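PDB 6QRL: hybrid kinase from Caulobacter vibrioides, which probably transfers phosphate from ATP to a histidine as a hybrid sensor kinase, represented here by the pseudo-receiver domain through which cyclic di-GMP relieves its auto-inhibition. Local coordinates for residues Arg7-Ala12 against Ala108-Ala113. Residues are numbered along the deposited sequence; the frame is centred on the assembly and turned at random.
Sequences RNVAIA and AQVLQA. With C2E (9,9'-[(2R,3R,3aS,5S,7aR,9R,10R,10aS,12S,14aR)-3,5,10,12-tetrahydroxy-5,12-dioxidooctahydro-2H,7H-difuro[3,2-d:3',2'-j][1,3,7,9,2,8]tetraoxadiphosphacyclododecine-2,9-diyl]bis(2-amino-1,9-dihydro-6H-purin-6-one)), chain C.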
# COMPACT_ATOMS: atom_id res chain seq x y z
N ARG A 7 6.03 -1.27 -13.16
CA ARG A 7 5.91 -1.38 -11.68
C ARG A 7 4.62 -2.11 -11.31
O ARG A 7 3.58 -1.85 -11.95
CB ARG A 7 6.06 0.01 -11.05
CG ARG A 7 7.51 0.48 -11.05
CD ARG A 7 7.69 1.93 -11.45
NE ARG A 7 9.09 2.34 -11.68
CZ ARG A 7 10.07 2.34 -10.77
NH1 ARG A 7 9.85 1.94 -9.53
NH2 ARG A 7 11.28 2.74 -11.11
N ASN A 8 4.71 -2.99 -10.31
CA ASN A 8 3.56 -3.73 -9.74
C ASN A 8 3.10 -3.04 -8.45
O ASN A 8 3.94 -2.72 -7.60
CB ASN A 8 3.92 -5.19 -9.53
CG ASN A 8 4.22 -5.89 -10.84
OD1 ASN A 8 3.47 -5.76 -11.82
ND2 ASN A 8 5.29 -6.66 -10.84
N VAL A 9 1.80 -2.80 -8.32
CA VAL A 9 1.20 -2.12 -7.13
C VAL A 9 -0.07 -2.86 -6.75
O VAL A 9 -0.98 -2.95 -7.62
CB VAL A 9 0.89 -0.64 -7.41
CG1 VAL A 9 0.47 0.06 -6.12
CG2 VAL A 9 2.04 0.09 -8.10
N ALA A 10 -0.14 -3.38 -5.53
CA ALA A 10 -1.36 -3.98 -4.92
C ALA A 10 -2.17 -2.90 -4.19
O ALA A 10 -1.56 -1.94 -3.63
CB ALA A 10 -0.97 -5.09 -3.98
N ILE A 11 -3.50 -3.04 -4.20
CA ILE A 11 -4.42 -2.21 -3.36
C ILE A 11 -5.24 -3.18 -2.50
O ILE A 11 -5.98 -3.97 -3.06
CB ILE A 11 -5.29 -1.24 -4.19
CG1 ILE A 11 -6.34 -0.55 -3.32
CG2 ILE A 11 -5.93 -1.89 -5.41
CD1 ILE A 11 -5.73 0.40 -2.29
N ALA A 12 -4.95 -3.21 -1.20
CA ALA A 12 -5.72 -3.96 -0.18
C ALA A 12 -6.74 -3.01 0.45
O ALA A 12 -6.37 -2.07 1.17
CB ALA A 12 -4.78 -4.51 0.85
N ALA A 108 4.45 9.25 -6.60
CA ALA A 108 5.62 9.62 -5.77
C ALA A 108 5.79 8.59 -4.64
O ALA A 108 6.91 8.13 -4.47
CB ALA A 108 5.47 11.03 -5.23
N GLN A 109 4.73 8.18 -3.91
CA GLN A 109 4.92 7.27 -2.75
C GLN A 109 5.26 5.84 -3.22
O GLN A 109 6.00 5.15 -2.51
CB GLN A 109 3.71 7.29 -1.83
CG GLN A 109 3.56 8.61 -1.07
CD GLN A 109 4.77 8.96 -0.25
OE1 GLN A 109 5.29 8.12 0.50
NE2 GLN A 109 5.23 10.21 -0.37
N VAL A 110 4.78 5.42 -4.38
CA VAL A 110 5.14 4.10 -4.96
C VAL A 110 6.61 4.13 -5.41
O VAL A 110 7.34 3.17 -5.08
CB VAL A 110 4.18 3.72 -6.09
CG1 VAL A 110 4.67 2.49 -6.82
CG2 VAL A 110 2.75 3.52 -5.55
N LEU A 111 7.03 5.19 -6.12
CA LEU A 111 8.44 5.29 -6.62
C LEU A 111 9.43 5.33 -5.46
O LEU A 111 10.52 4.76 -5.63
CB LEU A 111 8.62 6.53 -7.50
CG LEU A 111 7.89 6.47 -8.84
CD1 LEU A 111 8.34 7.61 -9.76
CD2 LEU A 111 8.10 5.12 -9.55
N GLN A 112 9.08 5.94 -4.32
CA GLN A 112 10.02 6.19 -3.19
C GLN A 112 9.87 5.13 -2.10
O GLN A 112 10.56 5.28 -1.08
CB GLN A 112 9.75 7.56 -2.56
CG GLN A 112 9.94 8.73 -3.53
CD GLN A 112 9.36 10.03 -2.99
OE1 GLN A 112 8.97 10.13 -1.82
NE2 GLN A 112 9.30 11.03 -3.85
N ALA A 113 8.96 4.17 -2.24
CA ALA A 113 8.55 3.23 -1.17
C ALA A 113 9.76 2.42 -0.66
O ALA A 113 10.53 1.90 -1.51
CB ALA A 113 7.49 2.30 -1.66
P1 C2E C . 0.70 16.90 3.83
O2P C2E C . 0.02 15.55 3.83
O1P C2E C . 1.03 17.57 5.13
O5' C2E C . 2.10 16.66 3.10
C5' C2E C . 3.09 17.70 3.17
C4' C2E C . 4.29 17.21 2.42
O4' C2E C . 4.89 16.11 3.13
C3' C2E C . 4.00 16.64 1.04
O3' C2E C . 3.89 17.77 0.15
C2' C2E C . 5.20 15.69 0.81
O2' C2E C . 6.18 16.28 -0.02
C1' C2E C . 5.72 15.42 2.22
N9 C2E C . 5.70 14.03 2.66
C8 C2E C . 6.61 13.44 3.51
N7 C2E C . 6.32 12.20 3.80
C5 C2E C . 5.13 11.95 3.13
C6 C2E C . 4.34 10.78 3.07
O6 C2E C . 4.52 9.71 3.66
N1 C2E C . 3.21 10.95 2.28
C2 C2E C . 2.88 12.10 1.60
N2 C2E C . 1.74 12.07 0.90
N3 C2E C . 3.62 13.22 1.65
C4 C2E C . 4.73 13.07 2.42
P11 C2E C . 2.84 17.62 -1.05
O21 C2E C . 3.04 16.25 -1.60
O11 C2E C . 2.99 18.81 -1.95
O5A C2E C . 1.40 17.75 -0.35
C5A C2E C . 0.88 19.04 0.09
C4A C2E C . -0.48 18.83 0.71
O4A C2E C . -1.44 18.54 -0.33
C3A C2E C . -0.61 17.66 1.68
O3A C2E C . -0.09 18.02 2.96
C2A C2E C . -2.12 17.41 1.64
O2A C2E C . -2.95 18.27 2.37
C1A C2E C . -2.43 17.65 0.16
N91 C2E C . -2.36 16.41 -0.59
C81 C2E C . -1.21 15.85 -1.09
N71 C2E C . -1.40 14.69 -1.67
C51 C2E C . -2.77 14.48 -1.53
C61 C2E C . -3.55 13.39 -1.98
O61 C2E C . -3.16 12.35 -2.53
N11 C2E C . -4.90 13.57 -1.66
C21 C2E C . -5.42 14.66 -1.00
N21 C2E C . -6.75 14.64 -0.82
N31 C2E C . -4.69 15.67 -0.55
C41 C2E C . -3.38 15.53 -0.87
O HOH W 1 7.81 1.28 -7.68
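Val9 and Val110 form the buried part of this contact, meeting tip to tip with CG2 of Val9 3.8 Å from CG1 of Val110. The second pair of branches, Val9 CG1 and Val110 CG2, lies a little farther apart at 4.2 Å. On Val110, CG1 is anti to the backbone N (chi1 171°), which carries this methyl toward the strand. Valine suits both places: its branching at CB is well accommodated in a strand, and on the helix it offers two methyls on a short stem, so the two buried side chains can meet at their methyls with the CA atoms of Val9 and Val110 7.7 Å apart.

Toward the solvent, Arg7 and Leu111 continue the contact, their side chains crossing at about a right angle. CD2 of Leu111 sits over one face of the Arg7 guanidinium, displaced toward its rim and 3.6 Å from CZ. A bend at chi2 (137°) in the Arg7 chain helps bring the flat group to the helix end. Arginine can thus give its weakly hydrated face to a methyl while its N-H groups point outward in the plane, where NH1 meets a water.

At that edge, in the guanidinium plane, the water accepts a hydrogen bond from Arg7 NH1 (2.8 Å) and donates one to Val110 O (3.2 Å). It thereby links the charged group to a carbonyl in the last turn of the helix, where the helix dipole would probably favour a positive charge.

In the five-stranded parallel sheet of the receiver fold, strand 8-12 lies between strands 32-36 and 51-55, and the contact packs the C-terminal end of helix 103-111 against the start of strand 8-12. Val9 also touches Ile26 of helix 16-28 and Leu53 of strand 51-55, whereas Gln109, next to Val110 in helix 103-111, belongs to the cyclic di-GMP pocket and touches Val74 of strand 73-77.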